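Local coordinates for calcium homeostasis modulator protein 5 (Homo sapiens, PDB 7D60) that assembles into undecameric, cone-shaped large-pore channels in the membrane, whose gating and ion conductance are probably regulated by lipids, at residues W114-L119 / C185-A190. Residues are numbered along the deposited sequence; the frame is centred on the assembly and turned at random.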
ATOM      1  N   TRP A 114     -29.656  21.393 -25.264  1.00 31.31           N
ATOM      2  CA  TRP A 114     -29.782  22.209 -24.063  1.00 31.31           C
ATOM      3  C   TRP A 114     -31.242  22.432 -23.708  1.00 31.31           C
ATOM      4  O   TRP A 114     -31.623  22.328 -22.540  1.00 31.31           O
ATOM      5  CB  TRP A 114     -29.070  23.549 -24.246  1.00 31.31           C
ATOM      6  CG  TRP A 114     -29.474  24.575 -23.234  1.00 31.31           C
ATOM      7  CD1 TRP A 114     -30.364  25.591 -23.403  1.00 31.31           C
ATOM      8  CD2 TRP A 114     -29.010  24.672 -21.890  1.00 31.31           C
ATOM      9  NE1 TRP A 114     -30.486  26.309 -22.250  1.00 31.31           N
ATOM     10  CE2 TRP A 114     -29.662  25.765 -21.303  1.00 31.31           C
ATOM     11  CE3 TRP A 114     -28.103  23.939 -21.125  1.00 31.31           C
ATOM     12  CZ2 TRP A 114     -29.436  26.146 -19.992  1.00 31.31           C
ATOM     13  CZ3 TRP A 114     -27.881  24.317 -19.826  1.00 31.31           C
ATOM     14  CH2 TRP A 114     -28.543  25.412 -19.270  1.00 31.31           C
ATOM     15  N   LEU A 115     -32.071  22.740 -24.704  1.00 30.13           N
ATOM     16  CA  LEU A 115     -33.475  23.046 -24.480  1.00 30.13           C
ATOM     17  C   LEU A 115     -34.276  21.846 -24.005  1.00 30.13           C
ATOM     18  O   LEU A 115     -35.338  22.026 -23.411  1.00 30.13           O
ATOM     19  CB  LEU A 115     -34.094  23.583 -25.761  1.00 30.13           C
ATOM     20  CG  LEU A 115     -34.082  25.087 -25.951  1.00 30.13           C
ATOM     21  CD1 LEU A 115     -34.351  25.418 -27.395  1.00 30.13           C
ATOM     22  CD2 LEU A 115     -35.131  25.707 -25.064  1.00 30.13           C
ATOM     23  N   SER A 116     -33.800  20.634 -24.256  1.00 32.06           N
ATOM     24  CA  SER A 116     -34.502  19.433 -23.838  1.00 32.06           C
ATOM     25  C   SER A 116     -34.181  19.045 -22.406  1.00 32.06           C
ATOM     26  O   SER A 116     -35.076  18.638 -21.667  1.00 32.06           O
ATOM     27  CB  SER A 116     -34.152  18.284 -24.775  1.00 32.06           C
ATOM     28  OG  SER A 116     -34.597  18.558 -26.084  1.00 32.06           O
ATOM     29  N   VAL A 117     -32.918  19.151 -22.001  1.00 35.16           N
ATOM     30  CA  VAL A 117     -32.549  18.861 -20.623  1.00 35.16           C
ATOM     31  C   VAL A 117     -33.060  19.953 -19.692  1.00 35.16           C
ATOM     32  O   VAL A 117     -33.420  19.681 -18.542  1.00 35.16           O
ATOM     33  CB  VAL A 117     -31.022  18.673 -20.536  1.00 35.16           C
ATOM     34  CG1 VAL A 117     -30.567  18.333 -19.130  1.00 35.16           C
ATOM     35  CG2 VAL A 117     -30.590  17.578 -21.476  1.00 35.16           C
ATOM     36  N   ALA A 118     -33.146  21.192 -20.175  1.00 33.38           N
ATOM     37  CA  ALA A 118     -33.673  22.271 -19.352  1.00 33.38           C
ATOM     38  C   ALA A 118     -35.182  22.173 -19.184  1.00 33.38           C
ATOM     39  O   ALA A 118     -35.719  22.646 -18.179  1.00 33.38           O
ATOM     40  CB  ALA A 118     -33.295  23.621 -19.951  1.00 33.38           C
ATOM     41  N   LEU A 119     -35.882  21.575 -20.142  1.00 28.96           N
ATOM     42  CA  LEU A 119     -37.319  21.387 -20.023  1.00 28.96           C
ATOM     43  C   LEU A 119     -37.696  20.101 -19.302  1.00 28.96           C
ATOM     44  O   LEU A 119     -38.812  20.007 -18.787  1.00 28.96           O
ATOM     45  CB  LEU A 119     -37.974  21.401 -21.401  1.00 28.96           C
ATOM     46  CG  LEU A 119     -38.270  22.757 -22.028  1.00 28.96           C
ATOM     47  CD1 LEU A 119     -38.725  22.572 -23.448  1.00 28.96           C
ATOM     48  CD2 LEU A 119     -39.309  23.508 -21.247  1.00 28.96           C
ATOM     49  N   CYS A 185     -41.725  16.259 -26.396  1.00 30.48           N
ATOM     50  CA  CYS A 185     -42.188  16.601 -27.733  1.00 30.48           C
ATOM     51  C   CYS A 185     -41.094  17.241 -28.568  1.00 30.48           C
ATOM     52  O   CYS A 185     -41.210  17.279 -29.794  1.00 30.48           O
ATOM     53  CB  CYS A 185     -43.386  17.543 -27.661  1.00 30.48           C
ATOM     54  SG  CYS A 185     -44.969  16.728 -27.393  1.00 30.48           S
ATOM     55  N   LEU A 186     -40.048  17.756 -27.933  1.00 29.62           N
ATOM     56  CA  LEU A 186     -38.912  18.324 -28.638  1.00 29.62           C
ATOM     57  C   LEU A 186     -37.871  17.266 -28.977  1.00 29.62           C
ATOM     58  O   LEU A 186     -37.258  17.333 -30.041  1.00 29.62           O
ATOM     59  CB  LEU A 186     -38.285  19.438 -27.800  1.00 29.62           C
ATOM     60  CG  LEU A 186     -37.133  20.232 -28.409  1.00 29.62           C
ATOM     61  CD1 LEU A 186     -37.633  21.124 -29.520  1.00 29.62           C
ATOM     62  CD2 LEU A 186     -36.447  21.044 -27.343  1.00 29.62           C
ATOM     63  N   ILE A 187     -37.665  16.289 -28.094  1.00 29.48           N
ATOM     64  CA  ILE A 187     -36.751  15.190 -28.388  1.00 29.48           C
ATOM     65  C   ILE A 187     -37.316  14.308 -29.496  1.00 29.48           C
ATOM     66  O   ILE A 187     -36.583  13.854 -30.380  1.00 29.48           O
ATOM     67  CB  ILE A 187     -36.465  14.389 -27.105  1.00 29.48           C
ATOM     68  CG1 ILE A 187     -35.713  15.248 -26.105  1.00 29.48           C
ATOM     69  CG2 ILE A 187     -35.626  13.167 -27.378  1.00 29.48           C
ATOM     70  CD1 ILE A 187     -35.622  14.638 -24.729  1.00 29.48           C
ATOM     71  N   CYS A 188     -38.629  14.090 -29.495  1.00 32.38           N
ATOM     72  CA  CYS A 188     -39.233  13.191 -30.469  1.00 32.38           C
ATOM     73  C   CYS A 188     -39.321  13.806 -31.857  1.00 32.38           C
ATOM     74  O   CYS A 188     -39.179  13.089 -32.852  1.00 32.38           O
ATOM     75  CB  CYS A 188     -40.623  12.768 -30.004  1.00 32.38           C
ATOM     76  SG  CYS A 188     -40.606  11.530 -28.711  1.00 32.38           S
ATOM     77  N   SER A 189     -39.553  15.109 -31.956  1.00 33.89           N
ATOM     78  CA  SER A 189     -39.680  15.737 -33.260  1.00 33.89           C
ATOM     79  C   SER A 189     -38.347  16.178 -33.846  1.00 33.89           C
ATOM     80  O   SER A 189     -38.263  16.380 -35.059  1.00 33.89           O
ATOM     81  CB  SER A 189     -40.626  16.936 -33.179  1.00 33.89           C
ATOM     82  OG  SER A 189     -39.966  18.071 -32.659  1.00 33.89           O
ATOM     83  N   ALA A 190     -37.309  16.329 -33.025  1.00 35.10           N
ATOM     84  CA  ALA A 190     -35.990  16.631 -33.564  1.00 35.10           C
ATOM     85  C   ALA A 190     -35.236  15.370 -33.957  1.00 35.10           C
ATOM     86  O   ALA A 190     -34.347  15.432 -34.807  1.00 35.10           O
ATOM     87  CB  ALA A 190     -35.165  17.432 -32.559  1.00 35.10           C
TER
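Ser116 of transmembrane helix S3 meets Leu186 and Ile187 of S4, where the two helices pack antiparallel at 152° among the four transmembrane helices of a CALHM subunit. Its CB is directed toward S4, and OG enters between the two larger side chains, touching Leu186 through OG and Ile187 through both CB and OG. The axes still lie 9.6 Å apart, and the larger chains of S4 do most of the bridging. Leu186 reaches across with CG anti to its backbone N (chi1 -176°), bringing CD2 to 3.8 Å from CB of Leu115. Ile187 starts out along the flank of S4, but CG1 turns toward S3 and comes 3.7 Å from CB of Ser116, with CD1 a little farther from it. Branched aliphatic residues suit this membrane-embedded seam, and serine suits it too because its hydroxyl is bonded within its own helix. Further out, Leu115 rests on Phe56 of S2, while Ile187 also packs on Val61 of a neighbouring subunit, tying the seam to the oligomer interface. Ser116 OG, turned beside its own backbone N (chi1 -63°), hydrogen-bonds to the carbonyl O of Val112 and lies 3.3 Å from Leu186 CD2.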